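Long-range contacts in decapping protein involved in mRNA degradation-Dcp1p (Saccharomyces cerevisiae, PDB 1Q67), which works with DCP2 in the yeast decapping complex, which removes the 7-methylguanine cap from mRNA and so commits the transcript to decay: residues Thr175-Gly183 / Ile192-Val200; Ile27-Lys35 / Leu65-Ser73. One frame throughout, in Å; residues are numbered along the deposited sequence.

Contact 1. Residues Thr175-Gly183 / Ile192-Val200; sequences TLNPLECMG and IIKNLKHEV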
ATOM      1  N   THR B 175      26.197 -23.651  -5.289  1.00 75.06           N
ATOM      2  CA  THR B 175      27.235 -23.007  -4.488  1.00 74.41           C
ATOM      3  C   THR B 175      27.543 -21.611  -5.021  1.00 74.05           C
ATOM      4  O   THR B 175      28.075 -20.768  -4.300  1.00 74.22           O
ATOM      5  CB  THR B 175      28.537 -23.829  -4.486  1.00 74.67           C
ATOM      6  OG1 THR B 175      28.992 -24.011  -5.832  1.00 74.83           O
ATOM      7  CG2 THR B 175      28.307 -25.187  -3.839  1.00 74.52           C
ATOM      8  N   LEU B 176      27.207 -21.376  -6.285  1.00 72.92           N
ATOM      9  CA  LEU B 176      27.438 -20.076  -6.909  1.00 72.51           C
ATOM     10  C   LEU B 176      26.254 -19.155  -6.636  1.00 71.57           C
ATOM     11  O   LEU B 176      26.427 -17.960  -6.389  1.00 71.79           O
ATOM     12  CB  LEU B 176      27.623 -20.239  -8.420  1.00 73.82           C
ATOM     13  CG  LEU B 176      28.802 -21.099  -8.881  1.00 74.78           C
ATOM     14  CD1 LEU B 176      28.787 -21.202 -10.403  1.00 74.16           C
ATOM     15  CD2 LEU B 176      30.111 -20.492  -8.386  1.00 74.25           C
ATOM     16  N   ASN B 177      25.053 -19.724  -6.691  1.00 69.72           N
ATOM     17  CA  ASN B 177      23.815 -18.988  -6.443  1.00 67.52           C
ATOM     18  C   ASN B 177      22.930 -19.840  -5.527  1.00 66.61           C
ATOM     19  O   ASN B 177      21.936 -20.420  -5.968  1.00 65.45           O
ATOM     20  CB  ASN B 177      23.092 -18.722  -7.764  1.00 67.32           C
ATOM     21  CG  ASN B 177      21.794 -17.953  -7.579  1.00 67.36           C
ATOM     22  OD1 ASN B 177      20.959 -17.896  -8.485  1.00 67.00           O
ATOM     23  ND2 ASN B 177      21.621 -17.352  -6.407  1.00 66.55           N
ATOM     24  N   PRO B 178      23.290 -19.930  -4.235  1.00 65.69           N
ATOM     25  CA  PRO B 178      22.552 -20.708  -3.234  1.00 64.85           C
ATOM     26  C   PRO B 178      21.049 -20.448  -3.222  1.00 64.41           C
ATOM     27  O   PRO B 178      20.601 -19.297  -3.210  1.00 64.30           O
ATOM     28  CB  PRO B 178      23.219 -20.301  -1.925  1.00 64.79           C
ATOM     29  CG  PRO B 178      24.630 -20.063  -2.343  1.00 65.64           C
ATOM     30  CD  PRO B 178      24.461 -19.277  -3.622  1.00 65.50           C
ATOM     31  N   LEU B 179      20.281 -21.533  -3.222  1.00 63.00           N
ATOM     32  CA  LEU B 179      18.826 -21.463  -3.202  1.00 61.74           C
ATOM     33  C   LEU B 179      18.284 -22.438  -2.167  1.00 60.32           C
ATOM     34  O   LEU B 179      18.690 -23.600  -2.136  1.00 61.48           O
ATOM     35  CB  LEU B 179      18.251 -21.825  -4.576  1.00 62.19           C
ATOM     36  CG  LEU B 179      18.609 -20.955  -5.784  1.00 62.57           C
ATOM     37  CD1 LEU B 179      17.896 -21.488  -7.021  1.00 62.11           C
ATOM     38  CD2 LEU B 179      18.204 -19.513  -5.523  1.00 63.29           C
ATOM     39  N   GLU B 180      17.378 -21.963  -1.317  1.00 58.00           N
ATOM     40  CA  GLU B 180      16.763 -22.812  -0.302  1.00 54.89           C
ATOM     41  C   GLU B 180      15.247 -22.798  -0.440  1.00 52.08           C
ATOM     42  O   GLU B 180      14.681 -21.887  -1.051  1.00 51.59           O
ATOM     43  CB  GLU B 180      17.183 -22.378   1.104  1.00 57.54           C
ATOM     44  CG  GLU B 180      18.552 -22.928   1.498  1.00 62.19           C
ATOM     45  CD  GLU B 180      18.895 -22.692   2.956  1.00 65.12           C
ATOM     46  OE1 GLU B 180      18.106 -23.111   3.833  1.00 66.29           O
ATOM     47  OE2 GLU B 180      19.961 -22.096   3.225  1.00 66.78           O
ATOM     48  N   CYS B 181      14.590 -23.811   0.116  1.00 47.36           N
ATOM     49  CA  CYS B 181      13.141 -23.906   0.020  1.00 44.11           C
ATOM     50  C   CYS B 181      12.406 -22.682   0.551  1.00 43.41           C
ATOM     51  O   CYS B 181      12.699 -22.176   1.639  1.00 42.05           O
ATOM     52  CB  CYS B 181      12.640 -25.158   0.741  1.00 43.47           C
ATOM     53  SG  CYS B 181      13.053 -26.707  -0.107  1.00 42.71           S
ATOM     54  N   MET B 182      11.441 -22.214  -0.235  1.00 40.86           N
ATOM     55  CA  MET B 182      10.646 -21.063   0.136  1.00 39.37           C
ATOM     56  C   MET B 182       9.650 -21.503   1.196  1.00 38.69           C
ATOM     57  O   MET B 182       9.510 -22.700   1.464  1.00 38.98           O
ATOM     58  CB  MET B 182       9.909 -20.520  -1.089  1.00 38.32           C
ATOM     59  CG  MET B 182      10.836 -20.078  -2.214  1.00 38.76           C
ATOM     60  SD  MET B 182       9.959 -19.455  -3.682  1.00 36.84           S
ATOM     61  CE  MET B 182       9.326 -17.896  -3.018  1.00 42.02           C
ATOM     62  N   GLY B 183       8.961 -20.538   1.795  1.00 37.19           N
ATOM     63  CA  GLY B 183       7.982 -20.854   2.816  1.00 37.12           C
ATOM     64  C   GLY B 183       6.852 -19.844   2.886  1.00 38.14           C
ATOM     65  O   GLY B 183       6.992 -18.713   2.426  1.00 37.69           O
ATOM     66  N   ILE B 192       2.944 -14.197   5.191  1.00 38.63           N
ATOM     67  CA  ILE B 192       4.393 -14.098   5.223  1.00 38.55           C
ATOM     68  C   ILE B 192       5.051 -15.094   4.283  1.00 38.64           C
ATOM     69  O   ILE B 192       4.823 -16.298   4.373  1.00 39.23           O
ATOM     70  CB  ILE B 192       4.890 -14.297   6.672  1.00 39.25           C
ATOM     71  CG1 ILE B 192       4.298 -13.187   7.548  1.00 39.72           C
ATOM     72  CG2 ILE B 192       6.408 -14.279   6.730  1.00 38.98           C
ATOM     73  CD1 ILE B 192       4.621 -13.298   9.023  1.00 43.19           C
ATOM     74  N   ILE B 193       5.862 -14.575   3.369  1.00 39.24           N
ATOM     75  CA  ILE B 193       6.537 -15.405   2.394  1.00 39.92           C
ATOM     76  C   ILE B 193       8.052 -15.313   2.510  1.00 41.17           C
ATOM     77  O   ILE B 193       8.621 -14.216   2.553  1.00 40.05           O
ATOM     78  CB  ILE B 193       6.113 -15.019   0.957  1.00 40.93           C
ATOM     79  CG1 ILE B 193       4.620 -15.296   0.768  1.00 41.22           C
ATOM     80  CG2 ILE B 193       6.923 -15.805  -0.066  1.00 40.92           C
ATOM     81  CD1 ILE B 193       4.091 -14.898  -0.591  1.00 41.70           C
ATOM     82  N   LYS B 194       8.692 -16.480   2.573  1.00 41.99           N
ATOM     83  CA  LYS B 194      10.143 -16.557   2.662  1.00 42.28           C
ATOM     84  C   LYS B 194      10.684 -16.881   1.273  1.00 42.30           C
ATOM     85  O   LYS B 194      10.259 -17.835   0.623  1.00 40.41           O
ATOM     86  CB  LYS B 194      10.578 -17.632   3.665  1.00 45.94           C
ATOM     87  CG  LYS B 194      12.055 -17.548   4.045  1.00 49.07           C
ATOM     88  CD  LYS B 194      12.504 -18.738   4.885  1.00 52.21           C
ATOM     89  CE  LYS B 194      12.597 -20.011   4.041  1.00 54.40           C
ATOM     90  NZ  LYS B 194      13.579 -19.865   2.911  1.00 54.94           N
ATOM     91  N   ASN B 195      11.612 -16.038   0.847  1.00 43.69           N
ATOM     92  CA  ASN B 195      12.304 -16.075  -0.440  1.00 46.84           C
ATOM     93  C   ASN B 195      13.190 -17.312  -0.596  1.00 46.60           C
ATOM     94  O   ASN B 195      13.429 -18.041   0.367  1.00 45.08           O
ATOM     95  CB  ASN B 195      13.220 -14.842  -0.518  1.00 48.56           C
ATOM     96  CG  ASN B 195      13.403 -14.335  -1.911  1.00 52.04           C
ATOM     97  OD1 ASN B 195      13.250 -15.077  -2.887  1.00 59.18           O
ATOM     98  ND2 ASN B 195      13.751 -13.059  -2.028  1.00 51.82           N
ATOM     99  N   LEU B 196      13.695 -17.513  -1.815  1.00 47.23           N
ATOM    100  CA  LEU B 196      14.615 -18.607  -2.109  1.00 48.75           C
ATOM    101  C   LEU B 196      15.957 -18.225  -1.482  1.00 49.75           C
ATOM    102  O   LEU B 196      16.847 -19.062  -1.327  1.00 50.45           O
ATOM    103  CB  LEU B 196      14.807 -18.769  -3.619  1.00 50.78           C
ATOM    104  CG  LEU B 196      13.737 -19.503  -4.428  1.00 51.79           C
ATOM    105  CD1 LEU B 196      13.946 -19.246  -5.907  1.00 51.43           C
ATOM    106  CD2 LEU B 196      13.806 -20.987  -4.126  1.00 52.39           C
ATOM    107  N   LYS B 197      16.085 -16.946  -1.129  1.00 49.23           N
ATOM    108  CA  LYS B 197      17.297 -16.407  -0.521  1.00 49.45           C
ATOM    109  C   LYS B 197      17.107 -16.162   0.968  1.00 49.44           C
ATOM    110  O   LYS B 197      17.924 -15.508   1.607  1.00 50.91           O
ATOM    111  CB  LYS B 197      17.687 -15.092  -1.205  1.00 50.10           C
ATOM    112  CG  LYS B 197      18.885 -15.192  -2.147  1.00 51.50           C
ATOM    113  CD  LYS B 197      18.658 -16.183  -3.272  1.00 53.75           C
ATOM    114  CE  LYS B 197      19.809 -16.149  -4.277  1.00 54.79           C
ATOM    115  NZ  LYS B 197      21.126 -16.492  -3.661  1.00 55.60           N
ATOM    116  N   HIS B 198      16.016 -16.684   1.514  1.00 50.38           N
ATOM    117  CA  HIS B 198      15.700 -16.532   2.929  1.00 51.14           C
ATOM    118  C   HIS B 198      15.215 -15.123   3.296  1.00 49.10           C
ATOM    119  O   HIS B 198      15.143 -14.775   4.476  1.00 48.95           O
ATOM    120  CB  HIS B 198      16.914 -16.906   3.791  1.00 55.59           C
ATOM    121  CG  HIS B 198      16.556 -17.415   5.156  1.00 61.12           C
ATOM    122  ND1 HIS B 198      15.817 -16.679   6.059  1.00 63.76           N
ATOM    123  CD2 HIS B 198      16.829 -18.594   5.766  1.00 62.62           C
ATOM    124  CE1 HIS B 198      15.648 -17.384   7.166  1.00 64.48           C
ATOM    125  NE2 HIS B 198      16.252 -18.549   7.014  1.00 63.19           N
ATOM    126  N   GLU B 199      14.894 -14.303   2.299  1.00 46.48           N
ATOM    127  CA  GLU B 199      14.385 -12.962   2.592  1.00 43.94           C
ATOM    128  C   GLU B 199      12.912 -13.125   2.934  1.00 40.48           C
ATOM    129  O   GLU B 199      12.217 -13.940   2.328  1.00 38.29           O
ATOM    130  CB  GLU B 199      14.549 -12.036   1.388  1.00 46.48           C
ATOM    131  CG  GLU B 199      15.983 -11.900   0.944  1.00 49.91           C
ATOM    132  CD  GLU B 199      16.134 -11.000  -0.256  1.00 53.92           C
ATOM    133  OE1 GLU B 199      16.215  -9.768  -0.066  1.00 55.25           O
ATOM    134  OE2 GLU B 199      16.163 -11.527  -1.393  1.00 56.53           O
ATOM    135  N   VAL B 200      12.443 -12.358   3.908  1.00 37.58           N
ATOM    136  CA  VAL B 200      11.060 -12.448   4.351  1.00 36.93           C
ATOM    137  C   VAL B 200      10.193 -11.237   3.987  1.00 35.10           C
ATOM    138  O   VAL B 200      10.511 -10.099   4.327  1.00 35.11           O
ATOM    139  CB  VAL B 200      11.009 -12.664   5.880  1.00 37.57           C
ATOM    140  CG1 VAL B 200       9.574 -12.742   6.349  1.00 38.05           C
ATOM    141  CG2 VAL B 200      11.767 -13.943   6.250  1.00 39.46           C
TER
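Gly183 and Lys194 form an antiparallel hydrogen-bonded pair where the edge strand 183-187 of the five-stranded sheet meets strand 190-194. Lys194 N reaches Gly183 O at 2.8 Å, and Gly183 N returns a longer bond to Lys194 O at 3.2 Å. Outside this pair residues 177-182 and 195-199 are loop or turn, and one main-chain bond still joins them. Glu180 N gives it to Leu196 O at 2.9 Å, nearly straight at 171° and on a lone pair in the carbonyl plane.

Two lysines reach across with their amino groups. The Lys194 chain bends at chi3 and chi4, which folds NZ back to Cys181 O at 2.8 Å. The same NZ also bonds Asn195 O, in the type I turn Asn195-His198, so one ammonium ties the two loops together. The CD of Lys194 lies over a face of the His198 ring. Lys197 starts away from segment 175-183, and bends at chi2 and chi4 bring its NZ to Pro178 O at 2.9 Å.

The apolar side of the contact faces the helices that flank this sheet of the PH-like Dcp1 fold. Met182 CG meets Leu196 CD2 at 3.6 Å, and its SD lies near Leu196 CG. The Met182 chain bends at chi3 (70°), and CE comes within 4.3 Å of Ile193 CG2. Leu179 CD2 touches Leu196 CB from the other side of that residue. Helix 208-223 covers Met182 and Ile193 through Leu222 and Ile218, while Leu196 rests on Val163 of helix 160-169.

Contact 2. Residues Ile27-Lys35 / Leu65-Ser73; sequences IGRYDPKIK and LAIYLRDVS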
ATOM      1  N   ILE B  27      -0.304  -8.793 -17.183  1.00 34.50           N
ATOM      2  CA  ILE B  27       0.858  -9.465 -16.604  1.00 35.00           C
ATOM      3  C   ILE B  27       1.797  -9.857 -17.731  1.00 34.65           C
ATOM      4  O   ILE B  27       3.016  -9.679 -17.647  1.00 33.99           O
ATOM      5  CB  ILE B  27       0.459 -10.752 -15.830  1.00 35.10           C
ATOM      6  CG1 ILE B  27      -0.390 -10.381 -14.608  1.00 33.91           C
ATOM      7  CG2 ILE B  27       1.722 -11.514 -15.403  1.00 32.85           C
ATOM      8  CD1 ILE B  27      -1.095 -11.562 -13.959  1.00 34.05           C
ATOM      9  N   GLY B  28       1.202 -10.386 -18.791  1.00 36.67           N
ATOM     10  CA  GLY B  28       1.961 -10.818 -19.947  1.00 38.33           C
ATOM     11  C   GLY B  28       2.905  -9.785 -20.528  1.00 39.39           C
ATOM     12  O   GLY B  28       3.851 -10.146 -21.226  1.00 40.92           O
ATOM     13  N   ARG B  29       2.666  -8.508 -20.256  1.00 39.61           N
ATOM     14  CA  ARG B  29       3.552  -7.482 -20.778  1.00 41.30           C
ATOM     15  C   ARG B  29       4.791  -7.299 -19.919  1.00 42.43           C
ATOM     16  O   ARG B  29       5.758  -6.659 -20.337  1.00 43.43           O
ATOM     17  CB  ARG B  29       2.810  -6.159 -20.924  1.00 42.01           C
ATOM     18  CG  ARG B  29       1.788  -6.200 -22.037  1.00 42.25           C
ATOM     19  CD  ARG B  29       1.372  -4.822 -22.437  1.00 43.84           C
ATOM     20  NE  ARG B  29       0.792  -4.821 -23.773  1.00 44.68           N
ATOM     21  CZ  ARG B  29       0.460  -3.717 -24.431  1.00 44.65           C
ATOM     22  NH1 ARG B  29       0.656  -2.533 -23.863  1.00 43.65           N
ATOM     23  NH2 ARG B  29      -0.056  -3.795 -25.653  1.00 43.03           N
ATOM     24  N   TYR B  30       4.768  -7.857 -18.716  1.00 41.52           N
ATOM     25  CA  TYR B  30       5.924  -7.750 -17.838  1.00 41.87           C
ATOM     26  C   TYR B  30       6.617  -9.102 -17.721  1.00 40.76           C
ATOM     27  O   TYR B  30       7.830  -9.159 -17.586  1.00 41.69           O
ATOM     28  CB  TYR B  30       5.505  -7.226 -16.465  1.00 41.35           C
ATOM     29  CG  TYR B  30       4.763  -5.916 -16.569  1.00 43.82           C
ATOM     30  CD1 TYR B  30       3.370  -5.883 -16.535  1.00 43.48           C
ATOM     31  CD2 TYR B  30       5.448  -4.715 -16.777  1.00 44.56           C
ATOM     32  CE1 TYR B  30       2.674  -4.700 -16.709  1.00 44.51           C
ATOM     33  CE2 TYR B  30       4.755  -3.515 -16.958  1.00 46.47           C
ATOM     34  CZ  TYR B  30       3.365  -3.521 -16.925  1.00 46.81           C
ATOM     35  OH  TYR B  30       2.652  -2.360 -17.122  1.00 49.09           O
ATOM     36  N   ASP B  31       5.842 -10.183 -17.784  1.00 39.37           N
ATOM     37  CA  ASP B  31       6.384 -11.544 -17.721  1.00 39.06           C
ATOM     38  C   ASP B  31       5.709 -12.331 -18.836  1.00 38.50           C
ATOM     39  O   ASP B  31       4.631 -12.891 -18.653  1.00 38.45           O
ATOM     40  CB  ASP B  31       6.095 -12.194 -16.357  1.00 39.67           C
ATOM     41  CG  ASP B  31       6.651 -13.618 -16.247  1.00 39.54           C
ATOM     42  OD1 ASP B  31       7.252 -14.113 -17.223  1.00 39.17           O
ATOM     43  OD2 ASP B  31       6.480 -14.245 -15.178  1.00 39.95           O
ATOM     44  N   PRO B  32       6.349 -12.384 -20.014  1.00 40.15           N
ATOM     45  CA  PRO B  32       5.837 -13.089 -21.193  1.00 42.00           C
ATOM     46  C   PRO B  32       5.488 -14.553 -20.959  1.00 43.11           C
ATOM     47  O   PRO B  32       4.657 -15.112 -21.667  1.00 44.59           O
ATOM     48  CB  PRO B  32       6.963 -12.920 -22.213  1.00 41.97           C
ATOM     49  CG  PRO B  32       7.605 -11.623 -21.804  1.00 41.24           C
ATOM     50  CD  PRO B  32       7.657 -11.770 -20.303  1.00 40.46           C
ATOM     51  N   LYS B  33       6.110 -15.167 -19.958  1.00 44.66           N
ATOM     52  CA  LYS B  33       5.858 -16.575 -19.663  1.00 46.03           C
ATOM     53  C   LYS B  33       4.492 -16.930 -19.079  1.00 44.53           C
ATOM     54  O   LYS B  33       4.091 -18.087 -19.158  1.00 46.12           O
ATOM     55  CB  LYS B  33       6.935 -17.129 -18.724  1.00 49.23           C
ATOM     56  CG  LYS B  33       8.096 -17.846 -19.407  1.00 51.83           C
ATOM     57  CD  LYS B  33       8.981 -16.900 -20.180  1.00 54.19           C
ATOM     58  CE  LYS B  33      10.251 -17.608 -20.659  1.00 56.11           C
ATOM     59  NZ  LYS B  33      11.094 -18.100 -19.526  1.00 55.93           N
ATOM     60  N   ILE B  34       3.771 -15.973 -18.497  1.00 41.95           N
ATOM     61  CA  ILE B  34       2.481 -16.323 -17.917  1.00 39.36           C
ATOM     62  C   ILE B  34       1.684 -17.190 -18.879  1.00 39.57           C
ATOM     63  O   ILE B  34       1.555 -16.874 -20.060  1.00 39.14           O
ATOM     64  CB  ILE B  34       1.629 -15.083 -17.523  1.00 39.00           C
ATOM     65  CG1 ILE B  34       0.313 -15.550 -16.888  1.00 37.81           C
ATOM     66  CG2 ILE B  34       1.337 -14.219 -18.748  1.00 38.81           C
ATOM     67  CD1 ILE B  34      -0.488 -14.445 -16.182  1.00 35.01           C
ATOM     68  N   LYS B  35       1.152 -18.291 -18.361  1.00 39.99           N
ATOM     69  CA  LYS B  35       0.376 -19.223 -19.167  1.00 39.83           C
ATOM     70  C   LYS B  35      -1.031 -19.377 -18.621  1.00 38.35           C
ATOM     71  O   LYS B  35      -1.973 -19.599 -19.372  1.00 40.22           O
ATOM     72  CB  LYS B  35       1.075 -20.588 -19.191  1.00 40.83           C
ATOM     73  CG  LYS B  35       0.275 -21.702 -19.866  1.00 44.04           C
ATOM     74  CD  LYS B  35       1.054 -23.018 -19.841  1.00 45.54           C
ATOM     75  CE  LYS B  35       0.254 -24.159 -20.454  1.00 46.87           C
ATOM     76  NZ  LYS B  35       1.067 -25.410 -20.533  1.00 49.00           N
ATOM     77  N   LEU B  65      -2.736  -8.160  -6.655  1.00 34.13           N
ATOM     78  CA  LEU B  65      -1.803  -9.246  -6.409  1.00 35.25           C
ATOM     79  C   LEU B  65      -2.282 -10.467  -7.175  1.00 34.67           C
ATOM     80  O   LEU B  65      -3.443 -10.854  -7.067  1.00 35.08           O
ATOM     81  CB  LEU B  65      -1.739  -9.564  -4.909  1.00 38.23           C
ATOM     82  CG  LEU B  65      -1.117 -10.896  -4.449  1.00 39.11           C
ATOM     83  CD1 LEU B  65       0.347 -10.968  -4.836  1.00 38.65           C
ATOM     84  CD2 LEU B  65      -1.258 -11.006  -2.940  1.00 37.33           C
ATOM     85  N   ALA B  66      -1.397 -11.063  -7.964  1.00 31.52           N
ATOM     86  CA  ALA B  66      -1.768 -12.247  -8.720  1.00 31.96           C
ATOM     87  C   ALA B  66      -0.692 -13.318  -8.625  1.00 32.27           C
ATOM     88  O   ALA B  66       0.491 -13.008  -8.492  1.00 31.66           O
ATOM     89  CB  ALA B  66      -2.003 -11.894 -10.191  1.00 30.53           C
ATOM     90  N   ILE B  67      -1.129 -14.573  -8.686  1.00 31.74           N
ATOM     91  CA  ILE B  67      -0.244 -15.726  -8.670  1.00 32.35           C
ATOM     92  C   ILE B  67      -0.617 -16.480  -9.933  1.00 32.74           C
ATOM     93  O   ILE B  67      -1.792 -16.749 -10.192  1.00 34.20           O
ATOM     94  CB  ILE B  67      -0.464 -16.592  -7.433  1.00 33.02           C
ATOM     95  CG1 ILE B  67       0.031 -15.823  -6.208  1.00 31.64           C
ATOM     96  CG2 ILE B  67       0.287 -17.920  -7.577  1.00 30.24           C
ATOM     97  CD1 ILE B  67      -0.353 -16.449  -4.919  1.00 37.93           C
ATOM     98  N   TYR B  68       0.382 -16.810 -10.734  1.00 31.51           N
ATOM     99  CA  TYR B  68       0.098 -17.458 -11.997  1.00 31.17           C
ATOM    100  C   TYR B  68       1.120 -18.520 -12.365  1.00 31.87           C
ATOM    101  O   TYR B  68       2.241 -18.527 -11.859  1.00 32.10           O
ATOM    102  CB  TYR B  68       0.061 -16.382 -13.083  1.00 29.10           C
ATOM    103  CG  TYR B  68       1.332 -15.571 -13.118  1.00 29.73           C
ATOM    104  CD1 TYR B  68       2.357 -15.890 -14.004  1.00 31.32           C
ATOM    105  CD2 TYR B  68       1.525 -14.496 -12.246  1.00 31.07           C
ATOM    106  CE1 TYR B  68       3.535 -15.160 -14.035  1.00 29.71           C
ATOM    107  CE2 TYR B  68       2.715 -13.759 -12.261  1.00 29.92           C
ATOM    108  CZ  TYR B  68       3.711 -14.101 -13.168  1.00 31.35           C
ATOM    109  OH  TYR B  68       4.884 -13.380 -13.227  1.00 34.01           O
ATOM    110  N   LEU B  69       0.713 -19.400 -13.267  1.00 34.84           N
ATOM    111  CA  LEU B  69       1.558 -20.480 -13.745  1.00 37.41           C
ATOM    112  C   LEU B  69       2.367 -19.978 -14.934  1.00 37.70           C
ATOM    113  O   LEU B  69       1.847 -19.274 -15.802  1.00 37.89           O
ATOM    114  CB  LEU B  69       0.694 -21.675 -14.150  1.00 37.60           C
ATOM    115  CG  LEU B  69       1.456 -22.956 -14.515  1.00 42.14           C
ATOM    116  CD1 LEU B  69       0.625 -24.181 -14.142  1.00 41.96           C
ATOM    117  CD2 LEU B  69       1.784 -22.948 -15.992  1.00 41.68           C
ATOM    118  N   ARG B  70       3.643 -20.331 -14.962  1.00 36.78           N
ATOM    119  CA  ARG B  70       4.513 -19.908 -16.041  1.00 39.35           C
ATOM    120  C   ARG B  70       4.820 -21.074 -16.982  1.00 42.02           C
ATOM    121  O   ARG B  70       4.829 -22.235 -16.574  1.00 42.46           O
ATOM    122  CB  ARG B  70       5.806 -19.331 -15.463  1.00 37.41           C
ATOM    123  CG  ARG B  70       5.551 -18.201 -14.474  1.00 33.72           C
ATOM    124  CD  ARG B  70       6.829 -17.625 -13.895  1.00 33.85           C
ATOM    125  NE  ARG B  70       7.517 -16.727 -14.814  1.00 33.57           N
ATOM    126  CZ  ARG B  70       8.657 -17.010 -15.434  1.00 34.83           C
ATOM    127  NH1 ARG B  70       9.253 -18.183 -15.241  1.00 34.41           N
ATOM    128  NH2 ARG B  70       9.213 -16.111 -16.230  1.00 32.54           N
ATOM    129  N   ASP B  71       5.051 -20.760 -18.249  1.00 44.18           N
ATOM    130  CA  ASP B  71       5.363 -21.786 -19.226  1.00 47.77           C
ATOM    131  C   ASP B  71       6.876 -21.909 -19.334  1.00 48.28           C
ATOM    132  O   ASP B  71       7.524 -21.099 -19.991  1.00 47.91           O
ATOM    133  CB  ASP B  71       4.783 -21.423 -20.594  1.00 50.69           C
ATOM    134  CG  ASP B  71       4.833 -22.584 -21.572  1.00 55.83           C
ATOM    135  OD1 ASP B  71       5.869 -23.288 -21.620  1.00 56.76           O
ATOM    136  OD2 ASP B  71       3.837 -22.790 -22.302  1.00 59.24           O
ATOM    137  N   VAL B  72       7.437 -22.913 -18.669  1.00 50.22           N
ATOM    138  CA  VAL B  72       8.877 -23.135 -18.707  1.00 52.08           C
ATOM    139  C   VAL B  72       9.183 -24.477 -19.370  1.00 54.49           C
ATOM    140  O   VAL B  72      10.263 -25.040 -19.193  1.00 54.04           O
ATOM    141  CB  VAL B  72       9.490 -23.108 -17.289  1.00 51.52           C
ATOM    142  CG1 VAL B  72       9.406 -21.703 -16.722  1.00 50.73           C
ATOM    143  CG2 VAL B  72       8.762 -24.096 -16.378  1.00 51.05           C
ATOM    144  N   SER B  73       8.220 -24.971 -20.143  1.00 57.27           N
ATOM    145  CA  SER B  73       8.353 -26.242 -20.852  1.00 60.67           C
ATOM    146  C   SER B  73       9.439 -26.181 -21.928  1.00 62.71           C
ATOM    147  O   SER B  73       9.686 -25.129 -22.523  1.00 63.15           O
ATOM    148  CB  SER B  73       7.015 -26.620 -21.494  1.00 60.76           C
ATOM    149  OG  SER B  73       7.116 -27.846 -22.196  1.00 61.47           O
TER
HETATM  150  O   HOH W   1       2.009 -24.650 -23.488  1.00 66.67           O
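Ile34 and Arg70 form an antiparallel non-hydrogen-bonded pair, flanked by bonds from Lys35 N to Leu69 O (2.8 Å) and from Asp71 N to Lys33 O (3.0 Å). The Asp31 carboxylate joins Tyr68 and Arg70. Arg70 grips it side-on: NE gives a nearly straight bond (175°) to the syn lone pair of Asp31 OD2 at 2.7 Å, and NH2 reaches Asp31 OD1 at 3.0 Å. Tyr68 OH donates to the anti lone pair of Asp31 OD2, also at 2.7 Å. Lys33 N bonds OD1 in an Asx turn, from the face opposite Arg70 NH2. Four bonds thus fix the carboxylate, which probably favours its charged form. Lys33 CB lies over one face of the guanidinium, toward its rim; NH1 makes a salt bridge with Asp136 and a hydrogen bond with Tyr138 O.

With chi1 at 55°, the Tyr68 ring leans toward segment 27-35. Ile27 CG2 sits over one face, 4.1 Å from the centroid of the Tyr68 ring, as a CH-pi contact. Ile34 CG1 approaches Tyr68 CD1 obliquely at 3.6 Å. Ile27 CD1 also touches Ala66 CB.

The extended Lys35 chain runs beside Leu69, and a water joins its NZ to Asp71 OD2; Asp228 forms a salt bridge with this lysine. Here the loop before the first strand folds over the four-stranded antiparallel sheet of the PH-like Dcp1 domain, where the start of strand 34-41 pairs with the end of strand 64-70.

Overall arrangement
Contacts 1 and 2 lie on opposite sides of the chain's centre, in the two different sheets of this beta sandwich. Their centres are 20 Å apart, and their nearest atoms come within about 6 Å without touching. Contact 2 closes in the sequence before contact 1 opens. It belongs to the four-stranded sheet, where strand 34-41 is outermost; contact 1 is at the edge of the five-stranded sheet. Helix 208-223 links them: Ile218 touches both Ile193 of contact 1 and Ile67 of segment 65-73, on the side away from segment 27-35. The loop before strand 140-146 is shared too, since Tyr138 packs on Leu196 and its carbonyl oxygen bonds Arg70.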